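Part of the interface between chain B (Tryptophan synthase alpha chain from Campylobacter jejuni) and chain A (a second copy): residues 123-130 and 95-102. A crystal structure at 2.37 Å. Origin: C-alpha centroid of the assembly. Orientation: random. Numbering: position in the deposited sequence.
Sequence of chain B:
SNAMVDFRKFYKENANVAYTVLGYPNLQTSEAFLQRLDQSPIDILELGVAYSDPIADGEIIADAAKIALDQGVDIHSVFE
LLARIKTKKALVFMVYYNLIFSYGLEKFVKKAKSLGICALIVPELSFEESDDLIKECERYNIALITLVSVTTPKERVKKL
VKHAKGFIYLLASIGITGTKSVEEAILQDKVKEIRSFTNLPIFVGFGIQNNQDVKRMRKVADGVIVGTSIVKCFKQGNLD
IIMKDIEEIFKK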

ATOM      1  N   PRO B 123      -7.181  -0.489   4.784  1.00 48.13           N
ATOM      2  CA  PRO B 123      -6.914  -0.306   3.392  1.00 49.13           C
ATOM      3  C   PRO B 123      -6.983  -1.647   2.720  1.00 49.90           C
ATOM      4  O   PRO B 123      -6.473  -2.656   3.270  1.00 49.25           O
ATOM      5  CB  PRO B 123      -5.420   0.171   3.369  1.00 49.28           C
ATOM      6  CG  PRO B 123      -5.246   0.793   4.692  1.00 49.39           C
ATOM      7  CD  PRO B 123      -6.042  -0.049   5.626  1.00 47.26           C
ATOM      8  N   GLU B 124      -7.531  -1.613   1.507  1.00 50.52           N
ATOM      9  CA  GLU B 124      -7.618  -2.735   0.602  1.00 52.12           C
ATOM     10  C   GLU B 124      -8.514  -3.875   1.120  1.00 51.87           C
ATOM     11  O   GLU B 124      -8.593  -4.949   0.480  1.00 52.86           O
ATOM     12  CB  GLU B 124      -6.242  -3.224   0.167  1.00 53.14           C
ATOM     13  CG  GLU B 124      -5.241  -2.092  -0.184  1.00 60.13           C
ATOM     14  CD  GLU B 124      -5.596  -1.283  -1.443  1.00 66.94           C
ATOM     15  OE1 GLU B 124      -6.610  -1.610  -2.137  1.00 67.81           O
ATOM     16  OE2 GLU B 124      -4.845  -0.308  -1.707  1.00 71.34           O
ATOM     17  N   LEU B 125      -9.230  -3.631   2.223  1.00 50.21           N
ATOM     18  CA  LEU B 125     -10.312  -4.539   2.584  1.00 50.77           C
ATOM     19  C   LEU B 125     -11.562  -4.015   1.906  1.00 51.51           C
ATOM     20  O   LEU B 125     -12.132  -3.025   2.354  1.00 52.01           O
ATOM     21  CB  LEU B 125     -10.509  -4.640   4.086  1.00 48.36           C
ATOM     22  CG  LEU B 125     -11.467  -5.720   4.598  1.00 48.98           C
ATOM     23  CD1 LEU B 125     -10.874  -7.103   4.384  1.00 50.51           C
ATOM     24  CD2 LEU B 125     -11.712  -5.495   6.069  1.00 44.70           C
ATOM     25  N   SER B 126     -11.981  -4.640   0.814  1.00 52.78           N
ATOM     26  CA  SER B 126     -13.217  -4.199   0.159  1.00 55.10           C
ATOM     27  C   SER B 126     -14.449  -4.498   1.030  1.00 55.96           C
ATOM     28  O   SER B 126     -14.404  -5.310   1.976  1.00 54.57           O
ATOM     29  CB  SER B 126     -13.420  -4.885  -1.199  1.00 56.44           C
ATOM     30  OG  SER B 126     -13.795  -6.230  -0.976  1.00 56.40           O
ATOM     31  N   PHE B 127     -15.562  -3.852   0.689  1.00 57.61           N
ATOM     32  CA  PHE B 127     -16.771  -4.019   1.481  1.00 58.69           C
ATOM     33  C   PHE B 127     -17.218  -5.491   1.553  1.00 60.38           C
ATOM     34  O   PHE B 127     -17.622  -6.010   2.609  1.00 60.86           O
ATOM     35  CB  PHE B 127     -17.884  -3.167   0.899  1.00 59.00           C
ATOM     36  CG  PHE B 127     -19.199  -3.368   1.592  1.00 60.86           C
ATOM     37  CD1 PHE B 127     -20.136  -4.282   1.079  1.00 60.48           C
ATOM     38  CD2 PHE B 127     -19.472  -2.701   2.801  1.00 58.74           C
ATOM     39  CE1 PHE B 127     -21.343  -4.494   1.742  1.00 64.19           C
ATOM     40  CE2 PHE B 127     -20.679  -2.906   3.482  1.00 62.70           C
ATOM     41  CZ  PHE B 127     -21.622  -3.805   2.954  1.00 63.48           C
ATOM     42  N   GLU B 128     -17.159  -6.140   0.407  1.00 62.15           N
ATOM     43  CA  GLU B 128     -17.560  -7.525   0.259  1.00 64.34           C
ATOM     44  C   GLU B 128     -16.755  -8.497   1.143  1.00 63.99           C
ATOM     45  O   GLU B 128     -17.273  -9.579   1.470  1.00 64.91           O
ATOM     46  CB  GLU B 128     -17.432  -7.922  -1.213  1.00 65.71           C
ATOM     47  CG  GLU B 128     -18.549  -7.325  -2.112  1.00 69.72           C
ATOM     48  CD  GLU B 128     -18.255  -5.884  -2.652  1.00 74.03           C
ATOM     49  OE1 GLU B 128     -17.180  -5.273  -2.347  1.00 70.68           O
ATOM     50  OE2 GLU B 128     -19.143  -5.370  -3.401  1.00 76.82           O
ATOM     51  N   GLU B 129     -15.514  -8.119   1.510  1.00 61.69           N
ATOM     52  CA  GLU B 129     -14.630  -8.966   2.319  1.00 60.70           C
ATOM     53  C   GLU B 129     -14.814  -8.675   3.782  1.00 58.72           C
ATOM     54  O   GLU B 129     -14.341  -9.415   4.634  1.00 57.84           O
ATOM     55  CB  GLU B 129     -13.157  -8.729   1.981  1.00 60.78           C
ATOM     56  CG  GLU B 129     -12.647  -9.407   0.749  1.00 64.53           C
ATOM     57  CD  GLU B 129     -11.245  -8.932   0.399  1.00 69.38           C
ATOM     58  OE1 GLU B 129     -10.247  -9.455   0.971  1.00 74.82           O
ATOM     59  OE2 GLU B 129     -11.143  -8.012  -0.443  1.00 68.92           O
ATOM     60  N   SER B 130     -15.510  -7.589   4.070  1.00 57.70           N
ATOM     61  CA  SER B 130     -15.589  -7.057   5.420  1.00 58.16           C
ATOM     62  C   SER B 130     -16.481  -7.770   6.420  1.00 58.88           C
ATOM     63  O   SER B 130     -16.429  -7.447   7.602  1.00 59.56           O
ATOM     64  CB  SER B 130     -16.006  -5.594   5.342  1.00 58.14           C
ATOM     65  OG  SER B 130     -15.041  -4.853   4.600  1.00 60.70           O
TER
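Chain A, residues 95-102: VYYNLIFS

Residues 95-102 of chain A enter the contact as a loop and pass into a helix that includes A:Asn98 to A:Phe101, beside a chain B segment that is loop except for a short 3-10 turn beginning at B:Phe127. The two stretches advance in the same general sense: A:Tyr96 meets B:Glu124, A:Asn98 lies beside B:Ser126 (CA to CA 6.2 Å), and A:Phe101 reaches B:Glu128 and B:Glu129. Together they bury 378 Å².

A:Asn98 is the polar centre. Its CA-CB bond points toward chain B, and with chi1 p (53°) and chi2 at 35° the amide ND2 donates to the backbone O of B:Glu124 at 3.0 Å. The same ND2 makes a weak hydrogen bond, 3.4 Å, to OE1 of B:Glu124, so one amide nitrogen engages both backbone and carboxylate of a single residue. B:Glu124 has a left-handed backbone (phi/psi 65/9). Chi1 m places CG over a face of the A:Tyr96 ring, 3.9 Å from CG to the ring centroid and 12° off the normal, a CH-pi contact; chi2 m then turns the carboxylate, with OE1 at the amide and OE2 over the ring face, 3.8 Å from CE2 of A:Tyr96. The tyrosine, chi1 m and chi2 -80°, thus presents its flat side to the glutamate.

B:Glu129 is the second main contact residue of chain B. Chi1 m and chi2 t extend its chain toward the start of the helix, while chi3 of 83° sets the plane of the carboxylate. On the way, CG passes over a face of the A:Phe101 ring, 3.9 Å from its centroid and 20° off the normal, a second CH-pi contact. At the tip, OE2 comes within 3.1 Å of CB of A:Asn98, and OE1 lies at the edge of the A:Tyr97 ring, 3.6 Å from CD2. Within its own chain the carboxylate accepts a hydrogen bond: OG of B:Ser126, chi1 p, donates to OE2 of B:Glu129 at 3.2 Å. B:Ser126 packs directly as well, its CB 4.1 Å from CB of A:Asn98, and its backbone O accepts from N of B:Glu129 (3.1 Å) and OG of B:Ser130 (2.7 Å), bonds that brace the turn.

A:Phe101, chi1 t, also approaches B:Glu128, whose backbone O is 4.0 Å from CE1 of the ring. B:Leu125 and A:Leu99 point away from the contact, leaving it to polar and aromatic side chains.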

ATOM      1  N   VAL A  95      -1.184  -7.892  -7.759  1.00 40.84           N
ATOM      2  CA  VAL A  95      -2.532  -7.398  -7.533  1.00 41.07           C
ATOM      3  C   VAL A  95      -2.915  -7.600  -6.070  1.00 41.03           C
ATOM      4  O   VAL A  95      -2.486  -8.601  -5.444  1.00 40.95           O
ATOM      5  CB  VAL A  95      -3.561  -8.147  -8.435  1.00 41.41           C
ATOM      6  CG1 VAL A  95      -3.182  -8.023  -9.938  1.00 40.07           C
ATOM      7  CG2 VAL A  95      -3.608  -9.642  -8.030  1.00 41.13           C
ATOM      8  N   TYR A  96      -3.756  -6.708  -5.529  1.00 41.28           N
ATOM      9  CA  TYR A  96      -4.339  -6.959  -4.184  1.00 42.40           C
ATOM     10  C   TYR A  96      -5.352  -8.080  -4.219  1.00 42.01           C
ATOM     11  O   TYR A  96      -5.910  -8.400  -5.295  1.00 41.55           O
ATOM     12  CB  TYR A  96      -4.946  -5.704  -3.549  1.00 45.16           C
ATOM     13  CG  TYR A  96      -3.876  -4.699  -3.149  1.00 48.94           C
ATOM     14  CD1 TYR A  96      -3.146  -4.866  -1.966  1.00 51.38           C
ATOM     15  CD2 TYR A  96      -3.588  -3.609  -3.945  1.00 52.59           C
ATOM     16  CE1 TYR A  96      -2.167  -3.956  -1.573  1.00 54.07           C
ATOM     17  CE2 TYR A  96      -2.599  -2.681  -3.556  1.00 58.13           C
ATOM     18  CZ  TYR A  96      -1.890  -2.885  -2.366  1.00 58.43           C
ATOM     19  OH  TYR A  96      -0.920  -1.991  -1.948  1.00 63.23           O
ATOM     20  N   TYR A  97      -5.576  -8.682  -3.047  1.00 41.49           N
ATOM     21  CA  TYR A  97      -6.406  -9.828  -2.933  1.00 41.21           C
ATOM     22  C   TYR A  97      -7.819  -9.474  -3.282  1.00 43.84           C
ATOM     23  O   TYR A  97      -8.531 -10.341  -3.810  1.00 43.97           O
ATOM     24  CB  TYR A  97      -6.367 -10.398  -1.538  1.00 41.98           C
ATOM     25  CG  TYR A  97      -7.055 -11.763  -1.403  1.00 45.72           C
ATOM     26  CD1 TYR A  97      -6.546 -12.896  -2.025  1.00 46.76           C
ATOM     27  CD2 TYR A  97      -8.196 -11.908  -0.615  1.00 52.63           C
ATOM     28  CE1 TYR A  97      -7.143 -14.122  -1.867  1.00 53.92           C
ATOM     29  CE2 TYR A  97      -8.818 -13.150  -0.438  1.00 55.13           C
ATOM     30  CZ  TYR A  97      -8.283 -14.254  -1.058  1.00 56.26           C
ATOM     31  OH  TYR A  97      -8.886 -15.470  -0.877  1.00 56.81           O
ATOM     32  N   ASN A  98      -8.218  -8.219  -3.020  1.00 44.61           N
ATOM     33  CA  ASN A  98      -9.594  -7.798  -3.278  1.00 47.91           C
ATOM     34  C   ASN A  98     -10.009  -7.977  -4.747  1.00 47.40           C
ATOM     35  O   ASN A  98     -11.149  -8.205  -5.052  1.00 48.92           O
ATOM     36  CB  ASN A  98      -9.916  -6.357  -2.767  1.00 48.77           C
ATOM     37  CG  ASN A  98      -8.918  -5.260  -3.266  1.00 50.95           C
ATOM     38  OD1 ASN A  98      -8.414  -5.299  -4.384  1.00 47.57           O
ATOM     39  ND2 ASN A  98      -8.681  -4.241  -2.414  1.00 55.56           N
ATOM     40  N   LEU A  99      -9.058  -7.856  -5.639  1.00 46.91           N
ATOM     41  CA  LEU A  99      -9.334  -7.885  -7.050  1.00 48.16           C
ATOM     42  C   LEU A  99      -9.477  -9.360  -7.434  1.00 47.71           C
ATOM     43  O   LEU A  99     -10.198  -9.676  -8.335  1.00 49.30           O
ATOM     44  CB  LEU A  99      -8.190  -7.202  -7.801  1.00 46.38           C
ATOM     45  CG  LEU A  99      -8.238  -7.083  -9.311  1.00 50.30           C
ATOM     46  CD1 LEU A  99      -7.329  -5.948  -9.849  1.00 55.15           C
ATOM     47  CD2 LEU A  99      -7.874  -8.366 -10.021  1.00 51.90           C
ATOM     48  N   ILE A 100      -8.806 -10.256  -6.720  1.00 47.92           N
ATOM     49  CA  ILE A 100      -8.935 -11.706  -6.983  1.00 47.97           C
ATOM     50  C   ILE A 100     -10.282 -12.254  -6.444  1.00 50.02           C
ATOM     51  O   ILE A 100     -11.047 -12.963  -7.159  1.00 48.76           O
ATOM     52  CB  ILE A 100      -7.749 -12.477  -6.372  1.00 46.30           C
ATOM     53  CG1 ILE A 100      -6.454 -12.117  -7.130  1.00 43.60           C
ATOM     54  CG2 ILE A 100      -8.036 -13.937  -6.395  1.00 46.38           C
ATOM     55  CD1 ILE A 100      -5.175 -12.685  -6.545  1.00 36.85           C
ATOM     56  N   PHE A 101     -10.534 -11.904  -5.173  1.00 50.74           N
ATOM     57  CA  PHE A 101     -11.760 -12.235  -4.467  1.00 52.69           C
ATOM     58  C   PHE A 101     -12.982 -11.846  -5.279  1.00 55.11           C
ATOM     59  O   PHE A 101     -13.955 -12.593  -5.316  1.00 56.93           O
ATOM     60  CB  PHE A 101     -11.827 -11.522  -3.127  1.00 52.34           C
ATOM     61  CG  PHE A 101     -12.976 -11.986  -2.230  1.00 55.25           C
ATOM     62  CD1 PHE A 101     -14.147 -11.225  -2.116  1.00 57.72           C
ATOM     63  CD2 PHE A 101     -12.882 -13.173  -1.497  1.00 54.15           C
ATOM     64  CE1 PHE A 101     -15.216 -11.637  -1.270  1.00 58.17           C
ATOM     65  CE2 PHE A 101     -13.929 -13.609  -0.648  1.00 57.24           C
ATOM     66  CZ  PHE A 101     -15.098 -12.844  -0.537  1.00 61.06           C
ATOM     67  N   SER A 102     -12.934 -10.682  -5.918  1.00 55.40           N
ATOM     68  CA  SER A 102     -14.086 -10.199  -6.644  1.00 57.75           C
ATOM     69  C   SER A 102     -14.228 -10.865  -8.021  1.00 56.54           C
ATOM     70  O   SER A 102     -15.297 -10.939  -8.562  1.00 58.71           O
ATOM     71  CB  SER A 102     -14.009  -8.690  -6.837  1.00 59.01           C
ATOM     72  OG  SER A 102     -13.800  -8.383  -8.231  1.00 62.19           O
TER